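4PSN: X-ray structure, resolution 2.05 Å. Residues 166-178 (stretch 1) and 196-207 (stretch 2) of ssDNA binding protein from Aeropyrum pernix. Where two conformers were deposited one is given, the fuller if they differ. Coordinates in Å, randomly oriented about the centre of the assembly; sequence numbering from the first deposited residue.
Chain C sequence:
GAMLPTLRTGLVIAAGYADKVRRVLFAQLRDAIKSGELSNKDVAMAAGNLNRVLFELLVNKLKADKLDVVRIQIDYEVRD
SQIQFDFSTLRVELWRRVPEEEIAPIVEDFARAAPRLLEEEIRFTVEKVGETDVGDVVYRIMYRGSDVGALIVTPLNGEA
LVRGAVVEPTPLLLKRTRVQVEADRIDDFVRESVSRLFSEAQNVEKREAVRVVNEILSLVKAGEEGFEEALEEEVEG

Stretch 1 166-178: VVEPTPLLLKRTR
Stretch 2 196-207: RLFSEAQNVEKR

What joins the two backbones? Strand 172-178 runs antiparallel to the short strand 202-203, pairing Leu-172 with Asn-203 (CA to CA 4.8 Å) and Leu-173 with Gln-202 (CA to CA 5.0 Å). Leu-173 N donates to Gln-202 O and Gln-202 N returns the bond to Leu-173 O, both 2.8 Å; Val-204 N extends the ladder to Pro-171 O at 3.1 Å, nearly linear at 171°.

How are the remaining polar groups near Pro-171 satisfied? One water donates to Pro-171 O (2.7 Å), giving that carbonyl a second donor, and accepts from Asn-203 ND2 (2.8 Å); it also bonds Thr-170 OG1 at 2.7 Å. Within stretch 1, Val-166 and Leu-172 exchange two backbone bonds, N to O, each 2.9 Å.

What brings the chain into the strand? The helix that includes Arg-196 to Phe-198 is followed by a chain reversal, a type I turn from Phe-198 to Ala-201, where Ala-201 N donates to Phe-198 O at 3.1 Å. Ser-199 OG (chi1 p) donates to Arg-196 O at 2.7 Å.

Which side chains fill the gap? Phe-198 (chi1 -90°, chi2 -88°) lies between Leu-174 CB, 4.2 Å from its ring centroid, and Val-166 CG1 over the opposite face. Leu-174 (t, p) sets CD1 4.0 Å from Leu-197 CB, while Leu-173 CD1 meets Val-204 CG2 at 3.8 Å.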

ATOM      1  N   VAL C 166      13.779   3.293 -23.940  1.00 18.49           N
ATOM      2  CA  VAL C 166      14.784   2.695 -23.050  1.00 18.90           C
ATOM      3  C   VAL C 166      14.185   2.572 -21.653  1.00 18.00           C
ATOM      4  O   VAL C 166      13.250   3.299 -21.291  1.00 17.98           O
ATOM      5  CB  VAL C 166      16.091   3.536 -22.979  1.00 21.34           C
ATOM      6  CG1 VAL C 166      16.765   3.645 -24.371  1.00 17.42           C
ATOM      7  CG2 VAL C 166      15.805   4.909 -22.433  1.00 17.88           C
ATOM      8  N   VAL C 167      14.711   1.652 -20.861  0.64 20.18           N
ATOM      9  CA  VAL C 167      14.216   1.458 -19.505  0.64 21.92           C
ATOM     10  C   VAL C 167      15.192   2.015 -18.466  0.64 26.00           C
ATOM     11  O   VAL C 167      14.815   2.252 -17.321  0.64 26.74           O
ATOM     12  CB  VAL C 167      13.952  -0.028 -19.205  0.64 20.79           C
ATOM     13  CG1 VAL C 167      12.940  -0.583 -20.181  0.64 21.96           C
ATOM     14  CG2 VAL C 167      15.262  -0.822 -19.255  0.64 20.47           C
ATOM     15  N   GLU C 168      16.441   2.222 -18.874  1.00 22.36           N
ATOM     16  CA  GLU C 168      17.464   2.776 -17.979  1.00 25.44           C
ATOM     17  C   GLU C 168      18.212   3.834 -18.760  1.00 26.24           C
ATOM     18  O   GLU C 168      18.335   3.712 -19.974  1.00 24.81           O
ATOM     19  CB  GLU C 168      18.469   1.695 -17.556  1.00 27.25           C
ATOM     20  CG  GLU C 168      17.893   0.615 -16.638  1.00 35.41           C
ATOM     21  CD  GLU C 168      18.852  -0.567 -16.469  1.00 48.69           C
ATOM     22  OE1 GLU C 168      20.015  -0.480 -16.938  1.00 53.83           O
ATOM     23  OE2 GLU C 168      18.443  -1.583 -15.870  1.00 53.89           O
ATOM     24  N   PRO C 169      18.758   4.856 -18.074  1.00 23.57           N
ATOM     25  CA  PRO C 169      18.779   5.010 -16.620  1.00 23.59           C
ATOM     26  C   PRO C 169      17.458   5.537 -16.061  1.00 26.79           C
ATOM     27  O   PRO C 169      17.339   5.681 -14.859  1.00 25.41           O
ATOM     28  CB  PRO C 169      19.899   6.035 -16.388  1.00 20.95           C
ATOM     29  CG  PRO C 169      19.917   6.863 -17.668  1.00 21.27           C
ATOM     30  CD  PRO C 169      19.580   5.877 -18.756  1.00 21.19           C
ATOM     31  N   THR C 170      16.501   5.827 -16.932  1.00 23.18           N
ATOM     32  CA  THR C 170      15.152   6.181 -16.524  1.00 26.03           C
ATOM     33  C   THR C 170      14.259   5.817 -17.712  1.00 23.02           C
ATOM     34  O   THR C 170      14.713   5.859 -18.849  1.00 18.94           O
ATOM     35  CB  THR C 170      15.040   7.681 -16.165  1.00 32.62           C
ATOM     36  OG1 THR C 170      13.798   7.925 -15.496  1.00 32.21           O
ATOM     37  CG2 THR C 170      15.152   8.566 -17.419  1.00 26.69           C
ATOM     38  N   PRO C 171      13.018   5.387 -17.453  1.00 21.91           N
ATOM     39  CA  PRO C 171      12.208   4.924 -18.589  1.00 22.23           C
ATOM     40  C   PRO C 171      11.773   6.071 -19.515  1.00 21.27           C
ATOM     41  O   PRO C 171      11.132   7.034 -19.069  1.00 18.41           O
ATOM     42  CB  PRO C 171      10.998   4.258 -17.916  1.00 21.54           C
ATOM     43  CG  PRO C 171      11.478   3.914 -16.508  1.00 19.86           C
ATOM     44  CD  PRO C 171      12.381   5.088 -16.157  1.00 19.28           C
ATOM     45  N   LEU C 172      12.123   5.943 -20.793  1.00 20.00           N
ATOM     46  CA  LEU C 172      11.890   6.990 -21.794  1.00 22.56           C
ATOM     47  C   LEU C 172      11.315   6.433 -23.079  1.00 20.42           C
ATOM     48  O   LEU C 172      11.733   5.384 -23.563  1.00 22.52           O
ATOM     49  CB  LEU C 172      13.190   7.711 -22.146  1.00 22.08           C
ATOM     50  CG  LEU C 172      13.879   8.466 -21.016  1.00 25.64           C
ATOM     51  CD1 LEU C 172      15.267   8.888 -21.467  1.00 24.78           C
ATOM     52  CD2 LEU C 172      13.042   9.678 -20.622  1.00 27.24           C
ATOM     53  N   LEU C 173      10.341   7.149 -23.627  0.54 19.77           N
ATOM     54  CA  LEU C 173       9.722   6.771 -24.878  0.54 21.36           C
ATOM     55  C   LEU C 173       9.955   7.855 -25.922  0.54 22.36           C
ATOM     56  O   LEU C 173       9.566   9.003 -25.735  0.54 23.44           O
ATOM     57  CB  LEU C 173       8.225   6.544 -24.677  0.54 22.57           C
ATOM     58  CG  LEU C 173       7.747   5.103 -24.816  0.54 23.79           C
ATOM     59  CD1 LEU C 173       8.564   4.186 -23.943  0.54 32.51           C
ATOM     60  CD2 LEU C 173       6.264   4.999 -24.470  0.54 19.04           C
ATOM     61  N   LEU C 174      10.616   7.489 -27.011  1.00 18.47           N
ATOM     62  CA  LEU C 174      10.788   8.406 -28.126  1.00 22.23           C
ATOM     63  C   LEU C 174       9.616   8.188 -29.079  1.00 25.91           C
ATOM     64  O   LEU C 174       9.504   7.128 -29.693  1.00 22.05           O
ATOM     65  CB  LEU C 174      12.120   8.140 -28.833  1.00 21.36           C
ATOM     66  CG  LEU C 174      12.435   8.986 -30.066  1.00 27.75           C
ATOM     67  CD1 LEU C 174      12.731  10.421 -29.666  1.00 29.68           C
ATOM     68  CD2 LEU C 174      13.609   8.380 -30.840  1.00 23.97           C
ATOM     69  N   LYS C 175       8.729   9.178 -29.162  1.00 24.54           N
ATOM     70  CA  LYS C 175       7.565   9.153 -30.054  1.00 31.06           C
ATOM     71  C   LYS C 175       7.985   9.313 -31.514  1.00 23.63           C
ATOM     72  O   LYS C 175       9.065   9.833 -31.793  1.00 24.32           O
ATOM     73  CB  LYS C 175       6.615  10.305 -29.716  1.00 37.00           C
ATOM     74  CG  LYS C 175       6.345  10.487 -28.236  1.00 54.73           C
ATOM     75  CD  LYS C 175       5.404   9.419 -27.727  1.00 60.55           C
ATOM     76  CE  LYS C 175       4.885   9.770 -26.350  1.00 59.80           C
ATOM     77  NZ  LYS C 175       3.544   9.178 -26.131  1.00 53.92           N
ATOM     78  N   ARG C 176       7.122   8.882 -32.434  1.00 28.40           N
ATOM     79  CA  ARG C 176       7.387   9.045 -33.861  1.00 31.78           C
ATOM     80  C   ARG C 176       7.994  10.419 -34.166  1.00 29.97           C
ATOM     81  O   ARG C 176       7.428  11.463 -33.844  1.00 29.58           O
ATOM     82  CB  ARG C 176       6.131   8.817 -34.707  1.00 34.95           C
ATOM     83  CG  ARG C 176       6.435   8.893 -36.204  1.00 38.28           C
ATOM     84  CD  ARG C 176       5.190   9.049 -37.080  1.00 38.08           C
ATOM     85  NE  ARG C 176       4.532   7.771 -37.329  1.00 38.60           N
ATOM     86  CZ  ARG C 176       3.705   7.544 -38.343  1.00 40.77           C
ATOM     87  NH1 ARG C 176       3.154   6.348 -38.487  1.00 44.27           N
ATOM     88  NH2 ARG C 176       3.435   8.513 -39.215  1.00 36.71           N
ATOM     89  N   THR C 177       9.167  10.413 -34.777  1.00 23.60           N
ATOM     90  CA  THR C 177       9.877  11.647 -35.050  1.00 26.89           C
ATOM     91  C   THR C 177      10.400  11.567 -36.468  1.00 26.87           C
ATOM     92  O   THR C 177      11.038  10.581 -36.843  1.00 26.30           O
ATOM     93  CB  THR C 177      11.068  11.811 -34.077  1.00 32.29           C
ATOM     94  OG1 THR C 177      10.584  11.806 -32.732  1.00 37.11           O
ATOM     95  CG2 THR C 177      11.805  13.110 -34.336  1.00 31.17           C
ATOM     96  N   ARG C 178      10.139  12.595 -37.265  1.00 23.03           N
ATOM     97  CA  ARG C 178      10.596  12.581 -38.649  1.00 21.91           C
ATOM     98  C   ARG C 178      11.858  13.401 -38.774  1.00 25.56           C
ATOM     99  O   ARG C 178      11.914  14.529 -38.303  1.00 29.44           O
ATOM    100  CB  ARG C 178       9.514  13.080 -39.607  1.00 26.19           C
ATOM    101  CG  ARG C 178       9.969  13.103 -41.063  1.00 31.14           C
ATOM    102  CD  ARG C 178       8.783  13.141 -42.041  1.00 32.17           C
ATOM    103  NE  ARG C 178       7.812  14.168 -41.676  1.00 42.92           N
ATOM    104  CZ  ARG C 178       7.811  15.412 -42.148  1.00 47.47           C
ATOM    105  NH1 ARG C 178       8.735  15.799 -43.026  1.00 54.07           N
ATOM    106  NH2 ARG C 178       6.881  16.269 -41.746  1.00 36.64           N
ATOM    107  N   ARG C 196      20.785  12.776 -28.521  1.00 26.43           N
ATOM    108  CA  ARG C 196      20.057  14.024 -28.739  1.00 27.30           C
ATOM    109  C   ARG C 196      18.537  13.784 -28.832  1.00 24.84           C
ATOM    110  O   ARG C 196      17.739  14.516 -28.249  1.00 20.91           O
ATOM    111  CB  ARG C 196      20.590  14.691 -30.011  1.00 32.31           C
ATOM    112  CG  ARG C 196      19.707  15.772 -30.622  1.00 42.04           C
ATOM    113  CD  ARG C 196      19.609  16.979 -29.715  1.00 52.37           C
ATOM    114  NE  ARG C 196      20.661  16.944 -28.704  1.00 61.92           N
ATOM    115  CZ  ARG C 196      21.621  17.854 -28.581  1.00 70.32           C
ATOM    116  NH1 ARG C 196      22.545  17.729 -27.638  1.00 73.27           N
ATOM    117  NH2 ARG C 196      21.661  18.900 -29.398  1.00 71.68           N
ATOM    118  N   LEU C 197      18.140  12.742 -29.549  1.00 20.07           N
ATOM    119  CA  LEU C 197      16.726  12.431 -29.681  1.00 21.52           C
ATOM    120  C   LEU C 197      16.088  12.088 -28.340  1.00 25.78           C
ATOM    121  O   LEU C 197      14.988  12.554 -28.030  1.00 22.53           O
ATOM    122  CB  LEU C 197      16.522  11.307 -30.688  1.00 23.42           C
ATOM    123  CG  LEU C 197      16.742  11.725 -32.142  1.00 29.39           C
ATOM    124  CD1 LEU C 197      16.807  10.509 -33.059  1.00 27.49           C
ATOM    125  CD2 LEU C 197      15.649  12.690 -32.595  1.00 30.78           C
ATOM    126  N   PHE C 198      16.775  11.292 -27.531  1.00 24.23           N
ATOM    127  CA  PHE C 198      16.197  10.871 -26.263  1.00 21.59           C
ATOM    128  C   PHE C 198      16.189  11.967 -25.204  1.00 19.74           C
ATOM    129  O   PHE C 198      15.468  11.857 -24.209  1.00 22.88           O
ATOM    130  CB  PHE C 198      16.875   9.597 -25.735  1.00 19.98           C
ATOM    131  CG  PHE C 198      16.211   8.330 -26.221  1.00 20.50           C
ATOM    132  CD1 PHE C 198      15.152   7.778 -25.513  1.00 17.56           C
ATOM    133  CD2 PHE C 198      16.619   7.722 -27.399  1.00 22.48           C
ATOM    134  CE1 PHE C 198      14.519   6.624 -25.953  1.00 18.77           C
ATOM    135  CE2 PHE C 198      15.983   6.561 -27.867  1.00 25.99           C
ATOM    136  CZ  PHE C 198      14.930   6.012 -27.141  1.00 21.68           C
ATOM    137  N   SER C 199      16.977  13.021 -25.411  1.00 22.79           N
ATOM    138  CA  SER C 199      16.935  14.175 -24.504  1.00 27.43           C
ATOM    139  C   SER C 199      15.576  14.896 -24.546  1.00 27.59           C
ATOM    140  O   SER C 199      15.271  15.713 -23.690  1.00 33.51           O
ATOM    141  CB  SER C 199      18.063  15.165 -24.829  1.00 28.51           C
ATOM    142  OG  SER C 199      17.742  15.915 -25.986  1.00 33.18           O
ATOM    143  N   GLU C 200      14.766  14.603 -25.556  1.00 33.76           N
ATOM    144  CA  GLU C 200      13.427  15.186 -25.654  1.00 37.41           C
ATOM    145  C   GLU C 200      12.342  14.113 -25.583  1.00 30.73           C
ATOM    146  O   GLU C 200      11.166  14.373 -25.852  1.00 28.85           O
ATOM    147  CB  GLU C 200      13.285  15.972 -26.958  1.00 46.16           C
ATOM    148  CG  GLU C 200      14.159  17.210 -27.021  1.00 59.92           C
ATOM    149  CD  GLU C 200      13.893  18.050 -28.256  1.00 71.50           C
ATOM    150  OE1 GLU C 200      14.002  17.516 -29.387  1.00 73.24           O
ATOM    151  OE2 GLU C 200      13.567  19.246 -28.092  1.00 74.94           O
ATOM    152  N   ALA C 201      12.746  12.901 -25.237  1.00 24.25           N
ATOM    153  CA  ALA C 201      11.816  11.780 -25.165  1.00 22.89           C
ATOM    154  C   ALA C 201      10.846  11.957 -23.984  1.00 21.18           C
ATOM    155  O   ALA C 201      11.111  12.724 -23.065  1.00 23.08           O
ATOM    156  CB  ALA C 201      12.599  10.473 -25.011  1.00 21.25           C
ATOM    157  N   GLN C 202       9.754  11.208 -23.988  1.00 17.80           N
ATOM    158  CA  GLN C 202       8.768  11.296 -22.914  1.00 21.33           C
ATOM    159  C   GLN C 202       9.142  10.382 -21.730  1.00 22.33           C
ATOM    160  O   GLN C 202       9.509   9.227 -21.925  1.00 21.05           O
ATOM    161  CB  GLN C 202       7.390  10.895 -23.470  1.00 23.55           C
ATOM    162  CG  GLN C 202       6.262  10.992 -22.461  1.00 36.82           C
ATOM    163  CD  GLN C 202       4.920  10.494 -23.001  1.00 49.57           C
ATOM    164  OE1 GLN C 202       4.819   9.399 -23.548  1.00 48.73           O
ATOM    165  NE2 GLN C 202       3.886  11.306 -22.840  1.00 53.80           N
ATOM    166  N   ASN C 203       9.045  10.896 -20.509  1.00 20.09           N
ATOM    167  CA  ASN C 203       9.203  10.076 -19.308  1.00 22.32           C
ATOM    168  C   ASN C 203       7.953   9.245 -19.047  1.00 23.98           C
ATOM    169  O   ASN C 203       6.859   9.788 -18.961  1.00 24.07           O
ATOM    170  CB  ASN C 203       9.476  10.959 -18.103  1.00 19.58           C
ATOM    171  CG  ASN C 203      10.712  11.799 -18.277  1.00 23.14           C
ATOM    172  OD1 ASN C 203      10.649  12.927 -18.769  1.00 30.55           O
ATOM    173  ND2 ASN C 203      11.851  11.249 -17.890  1.00 20.78           N
ATOM    174  N   VAL C 204       8.117   7.933 -18.932  1.00 18.93           N
ATOM    175  CA  VAL C 204       6.979   7.042 -18.761  1.00 20.34           C
ATOM    176  C   VAL C 204       7.226   6.069 -17.617  1.00 21.18           C
ATOM    177  O   VAL C 204       8.303   6.047 -17.023  1.00 20.36           O
ATOM    178  CB  VAL C 204       6.714   6.231 -20.050  1.00 19.13           C
ATOM    179  CG1 VAL C 204       6.311   7.168 -21.201  1.00 23.27           C
ATOM    180  CG2 VAL C 204       7.941   5.424 -20.417  1.00 18.26           C
ATOM    181  N   GLU C 205       6.229   5.259 -17.307  1.00 18.96           N
ATOM    182  CA  GLU C 205       6.458   4.143 -16.389  1.00 22.50           C
ATOM    183  C   GLU C 205       7.247   3.040 -17.075  1.00 23.90           C
ATOM    184  O   GLU C 205       7.159   2.870 -18.295  1.00 25.39           O
ATOM    185  CB  GLU C 205       5.127   3.621 -15.838  1.00 24.59           C
ATOM    186  CG  GLU C 205       4.402   4.664 -14.996  1.00 27.55           C
ATOM    187  CD  GLU C 205       3.303   4.087 -14.083  1.00 32.41           C
ATOM    188  OE1 GLU C 205       2.939   2.902 -14.229  1.00 31.18           O
ATOM    189  OE2 GLU C 205       2.804   4.840 -13.213  1.00 32.60           O
ATOM    190  N   LYS C 206       8.027   2.304 -16.285  1.00 20.69           N
ATOM    191  CA  LYS C 206       8.931   1.291 -16.805  1.00 25.17           C
ATOM    192  C   LYS C 206       8.247   0.255 -17.716  1.00 25.81           C
ATOM    193  O   LYS C 206       8.776  -0.102 -18.779  1.00 22.84           O
ATOM    194  CB  LYS C 206       9.654   0.592 -15.643  1.00 25.92           C
ATOM    195  CG  LYS C 206      10.828  -0.269 -16.084  1.00 29.86           C
ATOM    196  CD  LYS C 206      11.409  -1.059 -14.911  1.00 37.97           C
ATOM    197  CE  LYS C 206      12.849  -1.491 -15.180  1.00 43.94           C
ATOM    198  NZ  LYS C 206      13.349  -2.552 -14.254  1.00 47.65           N
ATOM    199  N   ARG C 207       7.082  -0.234 -17.305  1.00 22.38           N
ATOM    200  CA  ARG C 207       6.343  -1.204 -18.122  1.00 27.94           C
ATOM    201  C   ARG C 207       5.991  -0.678 -19.526  1.00 22.45           C
ATOM    202  O   ARG C 207       5.952  -1.445 -20.491  1.00 21.17           O
ATOM    203  CB  ARG C 207       5.071  -1.673 -17.395  1.00 30.73           C
ATOM    204  CG  ARG C 207       4.342  -2.834 -18.079  1.00 37.92           C
ATOM    205  CD  ARG C 207       3.188  -3.378 -17.207  1.00 49.67           C
ATOM    206  NE  ARG C 207       3.682  -4.056 -16.006  1.00 52.97           N
ATOM    207  CZ  ARG C 207       3.599  -3.573 -14.767  1.00 50.33           C
ATOM    208  NH1 ARG C 207       3.017  -2.401 -14.533  1.00 43.99           N
ATOM    209  NH2 ARG C 207       4.097  -4.275 -13.752  1.00 56.24           N
TER
HETATM  210  O   HOH W   1      11.590   8.659 -16.923  1.00 22.35           O